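Local atomic coordinates of lipoteichoic acid primase (Listeria monocytogenes, PDB entry 4UOP), a protein that belongs to the sulfatase family of alpha/beta enzymes and carries a magnesium ion in its extracellular catalytic domain. Residues Phe100-Lys105 with Val371-Thr376; Ser118-Gly123 with Gly337-Met342; Gln234-Pro239 with Tyr250-His255. All coordinates share one frame; numbering follows the deposited sequence.

Contact 1 (Phe100-Lys105 with Val371-Thr376); sequences FQTVSK and VPERYT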
# COMPACT_ATOMS: atom_id res chain seq x y z
N PHE B 100 19.15 -7.00 1.79
CA PHE B 100 17.69 -7.01 1.89
C PHE B 100 16.96 -6.08 0.94
O PHE B 100 17.45 -5.01 0.60
CB PHE B 100 17.26 -6.64 3.31
CG PHE B 100 17.76 -7.58 4.35
CD1 PHE B 100 17.07 -8.76 4.62
CD2 PHE B 100 18.92 -7.30 5.07
CE1 PHE B 100 17.52 -9.62 5.60
CE2 PHE B 100 19.37 -8.17 6.05
CZ PHE B 100 18.68 -9.33 6.31
N GLN B 101 15.80 -6.53 0.47
CA GLN B 101 14.89 -5.68 -0.28
C GLN B 101 14.39 -4.54 0.60
O GLN B 101 14.20 -4.72 1.80
CB GLN B 101 13.69 -6.50 -0.78
CG GLN B 101 12.84 -7.12 0.32
CD GLN B 101 11.62 -7.85 -0.21
OE1 GLN B 101 11.74 -8.84 -0.91
NE2 GLN B 101 10.43 -7.36 0.14
N THR B 102 14.17 -3.38 0.01
CA THR B 102 13.56 -2.25 0.67
C THR B 102 12.47 -1.73 -0.26
O THR B 102 12.69 -0.76 -1.00
CB THR B 102 14.58 -1.13 1.02
OG1 THR B 102 15.25 -0.66 -0.16
CG2 THR B 102 15.60 -1.63 2.01
N VAL B 103 11.32 -2.40 -0.24
CA VAL B 103 10.24 -2.08 -1.16
C VAL B 103 8.95 -1.89 -0.40
O VAL B 103 8.88 -2.17 0.79
CB VAL B 103 10.07 -3.15 -2.28
CG1 VAL B 103 11.35 -3.28 -3.09
CG2 VAL B 103 9.67 -4.50 -1.72
N SER B 104 7.92 -1.41 -1.10
CA SER B 104 6.65 -1.10 -0.49
C SER B 104 5.50 -1.56 -1.41
O SER B 104 5.44 -2.74 -1.76
CB SER B 104 6.61 0.41 -0.24
OG SER B 104 5.42 0.75 0.39
N LYS B 105 4.63 -0.64 -1.82
CA LYS B 105 3.39 -0.95 -2.55
C LYS B 105 3.63 -1.48 -3.96
O LYS B 105 2.91 -2.35 -4.44
CB LYS B 105 2.56 0.35 -2.70
CG LYS B 105 1.41 0.49 -1.73
CD LYS B 105 0.71 1.86 -1.81
CE LYS B 105 -0.57 1.78 -2.66
NZ LYS B 105 -1.06 3.07 -3.24
N VAL B 371 18.78 -2.17 8.32
CA VAL B 371 17.86 -1.85 7.25
C VAL B 371 16.43 -1.74 7.76
O VAL B 371 15.81 -2.78 8.06
CB VAL B 371 17.91 -2.92 6.14
CG1 VAL B 371 17.05 -2.50 4.97
CG2 VAL B 371 19.35 -3.16 5.69
N PRO B 372 15.90 -0.50 7.87
CA PRO B 372 14.48 -0.31 8.18
C PRO B 372 13.56 -0.88 7.10
O PRO B 372 13.88 -0.82 5.92
CB PRO B 372 14.35 1.22 8.23
CG PRO B 372 15.71 1.69 8.57
CD PRO B 372 16.62 0.78 7.81
N GLU B 373 12.40 -1.41 7.53
CA GLU B 373 11.40 -1.94 6.61
C GLU B 373 10.04 -1.34 6.91
O GLU B 373 9.79 -0.90 8.02
CB GLU B 373 11.34 -3.46 6.74
CG GLU B 373 12.64 -4.15 6.37
CD GLU B 373 12.91 -4.18 4.88
OE1 GLU B 373 12.00 -3.89 4.08
OE2 GLU B 373 14.05 -4.51 4.49
N ARG B 374 9.17 -1.32 5.91
CA ARG B 374 7.82 -0.81 6.10
C ARG B 374 6.82 -1.51 5.19
O ARG B 374 7.18 -2.38 4.40
CB ARG B 374 7.79 0.70 5.86
CG ARG B 374 7.84 1.10 4.39
CD ARG B 374 8.25 2.55 4.16
NE ARG B 374 7.59 3.49 5.08
CZ ARG B 374 7.71 4.81 5.00
NH1 ARG B 374 8.42 5.39 4.03
NH2 ARG B 374 7.10 5.56 5.90
N TYR B 375 5.56 -1.11 5.33
CA TYR B 375 4.45 -1.56 4.47
C TYR B 375 4.00 -2.98 4.75
O TYR B 375 2.87 -3.18 5.15
CB TYR B 375 4.77 -1.39 3.00
CG TYR B 375 3.57 -1.63 2.12
CD1 TYR B 375 2.47 -0.77 2.17
CD2 TYR B 375 3.52 -2.72 1.27
CE1 TYR B 375 1.37 -0.97 1.36
CE2 TYR B 375 2.42 -2.93 0.45
CZ TYR B 375 1.35 -2.06 0.51
OH TYR B 375 0.25 -2.26 -0.27
N THR B 376 4.87 -3.95 4.52
CA THR B 376 4.59 -5.33 4.88
C THR B 376 5.01 -5.63 6.32
O THR B 376 4.69 -6.69 6.86
CB THR B 376 5.31 -6.31 3.93
OG1 THR B 376 6.71 -6.04 3.94
CG2 THR B 376 4.79 -6.16 2.51
O HOH W 1 10.79 -4.61 1.65
O HOH W 2 10.29 -1.75 3.18
O HOH W 3 7.78 -4.36 2.13
O HOH W 4 0.68 -3.27 -2.59
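Phe100-Lys105 and Val371-Thr376 run side by side in nearly the same sense, their end-to-end directions 22° apart. They converge on the way: the CA atoms of Phe100 and Val371 lie 7.4 Å apart, those of Ser104 and Tyr375 5.4 Å. In this sulfatase-type alpha/beta fold the first segment leaves strand 94-100 of the large mixed sheet, and the second begins on strand 371-373, an outermost strand of the five-stranded antiparallel sheet. Side chains and ordered waters bridge the two backbones. At the wider end Thr102 CG2 presses on Val371 CG1 at 3.4 Å, a tight fit between methyls of side chains that cross at about a right angle. Glu373 then bends at its second torsion (chi2 -74°), which turns its carboxylate to the loop and leaves OE2 2.7 Å from Gln101 O, close enough that the acid is probably protonated. Its other oxygen, OE1, meets two waters. One takes N-H groups from Gln101 NE2 and Val103 N and lies 2.8 Å from OE1; the second takes the N-H of Arg374. The amide oxygen of Gln101 is held by His286 N, next to the magnesium ligand His285. Arg374 reaches away to Pro121 O, Glu379 and Asp429, while Ser104 OG bonds to Ser122 O. Tyr375, with CG anti to its backbone N (chi1 -170°), lays its ring across Lys105, whose CA sits over one face. Lys105 CG comes within 3.3 Å of Tyr375 OH, and Pro226 of the second subunit also packs on Tyr375. A water links Tyr375 to Lys105, accepting from Tyr375 OH at 2.6 Å and donating to Lys105 O at 3.0 Å.

Contact 2 (Ser118-Gly123 with Gly337-Met342); sequences STFPSG and GEIDIM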
# COMPACT_ATOMS: atom_id res chain seq x y z
N SER B 118 18.40 6.58 -3.01
CA SER B 118 18.82 6.34 -1.63
C SER B 118 17.84 7.00 -0.63
O SER B 118 18.26 7.56 0.38
CB SER B 118 20.26 6.84 -1.40
OG SER B 118 20.86 6.19 -0.30
N THR B 119 16.56 6.97 -0.96
CA THR B 119 15.50 7.37 -0.03
C THR B 119 14.52 6.20 0.03
O THR B 119 14.50 5.36 -0.89
CB THR B 119 14.76 8.65 -0.47
OG1 THR B 119 13.98 8.42 -1.65
CG2 THR B 119 15.71 9.77 -0.72
N PHE B 120 13.72 6.15 1.09
CA PHE B 120 12.79 5.04 1.29
C PHE B 120 11.57 5.15 0.40
O PHE B 120 11.06 6.24 0.14
CB PHE B 120 12.37 4.97 2.76
CG PHE B 120 13.47 4.55 3.68
CD1 PHE B 120 13.78 3.21 3.84
CD2 PHE B 120 14.22 5.49 4.38
CE1 PHE B 120 14.80 2.81 4.68
CE2 PHE B 120 15.25 5.11 5.22
CZ PHE B 120 15.54 3.76 5.38
N PRO B 121 11.07 4.00 -0.08
CA PRO B 121 9.78 4.05 -0.74
C PRO B 121 8.72 4.42 0.28
O PRO B 121 8.94 4.27 1.48
CB PRO B 121 9.58 2.63 -1.26
CG PRO B 121 10.45 1.79 -0.41
CD PRO B 121 11.60 2.64 0.05
N SER B 122 7.61 4.96 -0.18
CA SER B 122 6.57 5.43 0.72
C SER B 122 5.82 4.27 1.38
O SER B 122 5.77 3.16 0.83
CB SER B 122 5.60 6.33 -0.04
OG SER B 122 4.50 6.69 0.76
N GLY B 123 5.25 4.53 2.55
CA GLY B 123 4.33 3.59 3.19
C GLY B 123 2.94 3.65 2.57
O GLY B 123 2.12 2.77 2.79
N GLY B 337 20.80 -2.90 2.25
CA GLY B 337 19.55 -2.94 1.51
C GLY B 337 19.67 -2.13 0.24
O GLY B 337 20.71 -1.49 -0.02
N GLU B 338 18.62 -2.15 -0.57
CA GLU B 338 18.68 -1.47 -1.86
C GLU B 338 19.02 0.03 -1.72
O GLU B 338 19.72 0.57 -2.54
CB GLU B 338 17.40 -1.69 -2.65
CG GLU B 338 17.40 -3.07 -3.31
CD GLU B 338 16.03 -3.65 -3.59
OE1 GLU B 338 15.05 -3.36 -2.85
OE2 GLU B 338 15.95 -4.44 -4.54
N ILE B 339 18.55 0.67 -0.66
CA ILE B 339 18.91 2.08 -0.43
C ILE B 339 20.40 2.33 -0.25
O ILE B 339 20.84 3.49 -0.34
CB ILE B 339 18.18 2.68 0.79
CG1 ILE B 339 18.46 1.86 2.05
CG2 ILE B 339 16.70 2.81 0.50
CD1 ILE B 339 18.13 2.61 3.32
N ASP B 340 21.17 1.29 0.06
CA ASP B 340 22.61 1.41 0.30
C ASP B 340 23.47 1.31 -0.96
O ASP B 340 24.68 1.53 -0.91
CB ASP B 340 23.06 0.35 1.30
CG ASP B 340 22.32 0.47 2.65
OD1 ASP B 340 22.25 1.61 3.17
OD2 ASP B 340 21.79 -0.56 3.15
N ILE B 341 22.87 0.95 -2.10
CA ILE B 341 23.67 0.74 -3.30
C ILE B 341 24.36 2.03 -3.77
O ILE B 341 25.54 2.01 -4.10
CB ILE B 341 22.86 0.05 -4.42
CG1 ILE B 341 22.55 -1.39 -3.99
CG2 ILE B 341 23.65 0.09 -5.73
CD1 ILE B 341 21.67 -2.19 -4.94
N MET B 342 23.65 3.16 -3.75
CA MET B 342 24.24 4.43 -4.25
C MET B 342 25.48 4.86 -3.45
O MET B 342 26.55 5.04 -4.04
CB MET B 342 23.22 5.56 -4.29
CG MET B 342 23.84 6.88 -4.69
SD MET B 342 22.68 8.23 -4.83
CE MET B 342 23.84 9.55 -5.21
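Ser118, the first residue to leave helix 107-117, has a positive phi and meets Ile339 just where the chain passes from strand 336-337 toward helix 341-348. The contact is buried in the alpha/beta core of the sulfatase-type domain. Its chi1 of -157°, which swings OG away from the backbone N, lets Ser118 donate to Ile339 O over 2.7 Å. The hydroxyl lies in the carbonyl plane and nearly straight ahead of the oxygen, the C=O...OG angle being 159°. The same OG is hydrogen-bonded to Gly360 N, so two backbone groups well apart in the chain grip it. Beside this bond Ser118 CB rests against Met342 CB at 4.3 Å. Thr119 sends its side chain the other way, against Ser428, Tyr431 and Val432 of helix 412-433, but its backbone oxygen stays and touches Ile339 CG2 at 3.6 Å. Phe120 brings its ring back to the second segment: CZ lies 3.5 Å from Ile339 CD1, with CE1 almost as near, the methyl meeting the far end of the ring. Ile339 reaches both neighbours because its branches diverge from CB, CG2 going to Thr119 O and the CG1-CD1 arm to Phe120. Phe120 also packs on Leu425 of helix 412-433. The turn that presents Ile339 is braced from within: Gly337 N donates to Asp340 OD2 at 2.7 Å, 19° out of the carboxylate plane, and Asp340 N returns a bond to Gly337 O at 2.8 Å. Chemically, one isoleucine serves in two ways: its carbonyl is satisfied by a serine hydroxyl in a buried setting, and its aliphatic arms pack on Thr119 O and the Phe120 ring, so one short hydrogen bond is the directional link between the segments and the rest is van der Waals contact.

Contact 3 (Gln234-Pro239 with Tyr250-His255); sequences QEIDLP and YFEAVH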
# COMPACT_ATOMS: atom_id res chain seq x y z
N GLN B 234 13.15 -24.19 -21.48
CA GLN B 234 13.19 -24.83 -20.15
C GLN B 234 14.27 -25.89 -20.12
O GLN B 234 14.21 -26.88 -20.86
CB GLN B 234 11.84 -25.45 -19.81
CG GLN B 234 10.73 -24.42 -19.66
CD GLN B 234 9.40 -25.05 -19.34
OE1 GLN B 234 9.33 -26.15 -18.78
NE2 GLN B 234 8.32 -24.36 -19.68
N GLU B 235 15.27 -25.69 -19.28
CA GLU B 235 16.44 -26.56 -19.27
C GLU B 235 16.59 -27.42 -18.03
O GLU B 235 17.48 -28.26 -17.97
CB GLU B 235 17.71 -25.73 -19.49
CG GLU B 235 17.83 -25.19 -20.91
CD GLU B 235 19.11 -24.41 -21.14
OE1 GLU B 235 20.00 -24.39 -20.25
OE2 GLU B 235 19.23 -23.80 -22.22
N ILE B 236 15.73 -27.21 -17.04
CA ILE B 236 15.74 -28.02 -15.84
C ILE B 236 14.73 -29.16 -15.98
O ILE B 236 13.56 -28.92 -16.23
CB ILE B 236 15.41 -27.17 -14.59
CG1 ILE B 236 16.35 -25.96 -14.50
CG2 ILE B 236 15.47 -28.00 -13.32
CD1 ILE B 236 17.82 -26.30 -14.46
N ASP B 237 15.20 -30.40 -15.85
CA ASP B 237 14.30 -31.54 -15.77
C ASP B 237 13.78 -31.62 -14.32
O ASP B 237 14.52 -31.96 -13.41
CB ASP B 237 15.01 -32.84 -16.17
CG ASP B 237 14.13 -34.08 -16.01
OD1 ASP B 237 12.91 -34.00 -16.29
OD2 ASP B 237 14.67 -35.14 -15.60
N LEU B 238 12.51 -31.27 -14.14
CA LEU B 238 11.95 -31.08 -12.80
C LEU B 238 11.44 -32.41 -12.22
O LEU B 238 10.81 -33.18 -12.95
CB LEU B 238 10.78 -30.11 -12.84
CG LEU B 238 11.08 -28.63 -13.08
CD1 LEU B 238 9.79 -27.87 -13.27
CD2 LEU B 238 11.86 -28.04 -11.93
N PRO B 239 11.69 -32.66 -10.93
CA PRO B 239 11.01 -33.80 -10.28
C PRO B 239 9.51 -33.58 -10.14
O PRO B 239 9.04 -32.44 -10.23
CB PRO B 239 11.69 -33.89 -8.92
CG PRO B 239 12.34 -32.57 -8.69
CD PRO B 239 12.63 -31.97 -10.03
N TYR B 250 9.02 -21.22 -11.35
CA TYR B 250 9.95 -20.22 -10.83
C TYR B 250 11.37 -20.64 -11.09
O TYR B 250 12.15 -19.88 -11.63
CB TYR B 250 9.73 -20.01 -9.34
CG TYR B 250 10.70 -19.05 -8.70
CD1 TYR B 250 10.53 -17.67 -8.84
CD2 TYR B 250 11.77 -19.52 -7.98
CE1 TYR B 250 11.42 -16.78 -8.25
CE2 TYR B 250 12.66 -18.64 -7.39
CZ TYR B 250 12.47 -17.28 -7.52
OH TYR B 250 13.37 -16.42 -6.94
N PHE B 251 11.70 -21.89 -10.78
CA PHE B 251 13.05 -22.40 -11.01
C PHE B 251 13.46 -22.41 -12.50
O PHE B 251 14.61 -22.10 -12.82
CB PHE B 251 13.23 -23.81 -10.43
CG PHE B 251 13.41 -23.86 -8.93
CD1 PHE B 251 14.15 -22.90 -8.24
CD2 PHE B 251 12.86 -24.91 -8.21
CE1 PHE B 251 14.32 -23.00 -6.87
CE2 PHE B 251 13.01 -25.00 -6.85
CZ PHE B 251 13.74 -24.04 -6.17
N GLU B 252 12.55 -22.76 -13.41
CA GLU B 252 12.85 -22.69 -14.84
C GLU B 252 13.14 -21.24 -15.27
O GLU B 252 14.04 -20.98 -16.06
CB GLU B 252 11.70 -23.20 -15.70
CG GLU B 252 11.29 -24.64 -15.45
CD GLU B 252 12.24 -25.67 -16.04
OE1 GLU B 252 13.27 -25.32 -16.67
OE2 GLU B 252 11.91 -26.87 -15.88
N ALA B 253 12.35 -20.31 -14.75
CA ALA B 253 12.46 -18.91 -15.14
C ALA B 253 13.72 -18.27 -14.59
O ALA B 253 14.41 -17.55 -15.31
CB ALA B 253 11.25 -18.12 -14.69
N VAL B 254 14.02 -18.56 -13.33
CA VAL B 254 15.26 -18.05 -12.72
C VAL B 254 16.48 -18.63 -13.44
O VAL B 254 17.45 -17.93 -13.69
CB VAL B 254 15.28 -18.35 -11.22
CG1 VAL B 254 16.67 -18.17 -10.64
CG2 VAL B 254 14.27 -17.45 -10.51
N HIS B 255 16.42 -19.92 -13.80
CA HIS B 255 17.50 -20.55 -14.51
C HIS B 255 17.71 -19.91 -15.88
O HIS B 255 18.83 -19.67 -16.28
CB HIS B 255 17.26 -22.05 -14.67
CG HIS B 255 18.35 -22.76 -15.40
ND1 HIS B 255 19.56 -23.05 -14.82
CD2 HIS B 255 18.42 -23.20 -16.68
CE1 HIS B 255 20.33 -23.67 -15.71
NE2 HIS B 255 19.66 -23.77 -16.84
O HOH W 5 8.69 -27.67 -16.48
O HOH W 6 15.33 -22.77 -17.93
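The loop between strand 214-219 and helix 246-271 lies back against the early turns of that helix, with Ile236 and Glu252 meeting at its centre. The Glu252 chain folds over at CG (chi2 -76°), carrying its carboxylate up to the loop backbone. OE1 accepts from Ile236 N at 3.1 Å, the N-H arriving on the syn side and 20° out of the carboxylate plane. OE2 lies 2.7 Å from Ile236 O, close for two oxygens, so the acid is probably protonated. Leu238 comes from the opposite direction and sets CG 3.4 Å from the same OE2. This is a beta-alpha connection of the sulfatase-type fold, in which the long helix holds its own incoming loop. About one helical turn beyond Glu252, the His255 ring has Ile236 CD1 over its centre, 3.6 Å from the centroid, in a CH-pi contact. Glu235 OE1 approaches the ring at its edge, where His255 NE2 donates a weak bond of 3.5 Å; ND1 is held by Ile82 O. A water donates to Glu252 O at 2.9 Å and accepts from Glu235 N. Another donates to Gln234 OE1 at 2.8 Å and, weakly, to Glu252 OE2; Gln234 NE2 is bonded to Ile229 O.

In the fold
From the N terminus the chain first reaches 100-105, the exit of strand 94-100, and after helix 107-117 it reaches 118-123. Contact 3 opens and closes next, a short loop of its own joining 234-239 to helix 246-271. The chain then returns at 337-342 to close contact 2 and at 371-376 to close contact 1, so the three closures sit one within another and none cross. Contacts 1 and 2 touch, their centres 9 Å apart, and between them join the two ends of helix 107-117 to the start of helix 341-348 and to the antiparallel sheet. Contact 3 lies apart, its centre about 28 Å from that of contact 1.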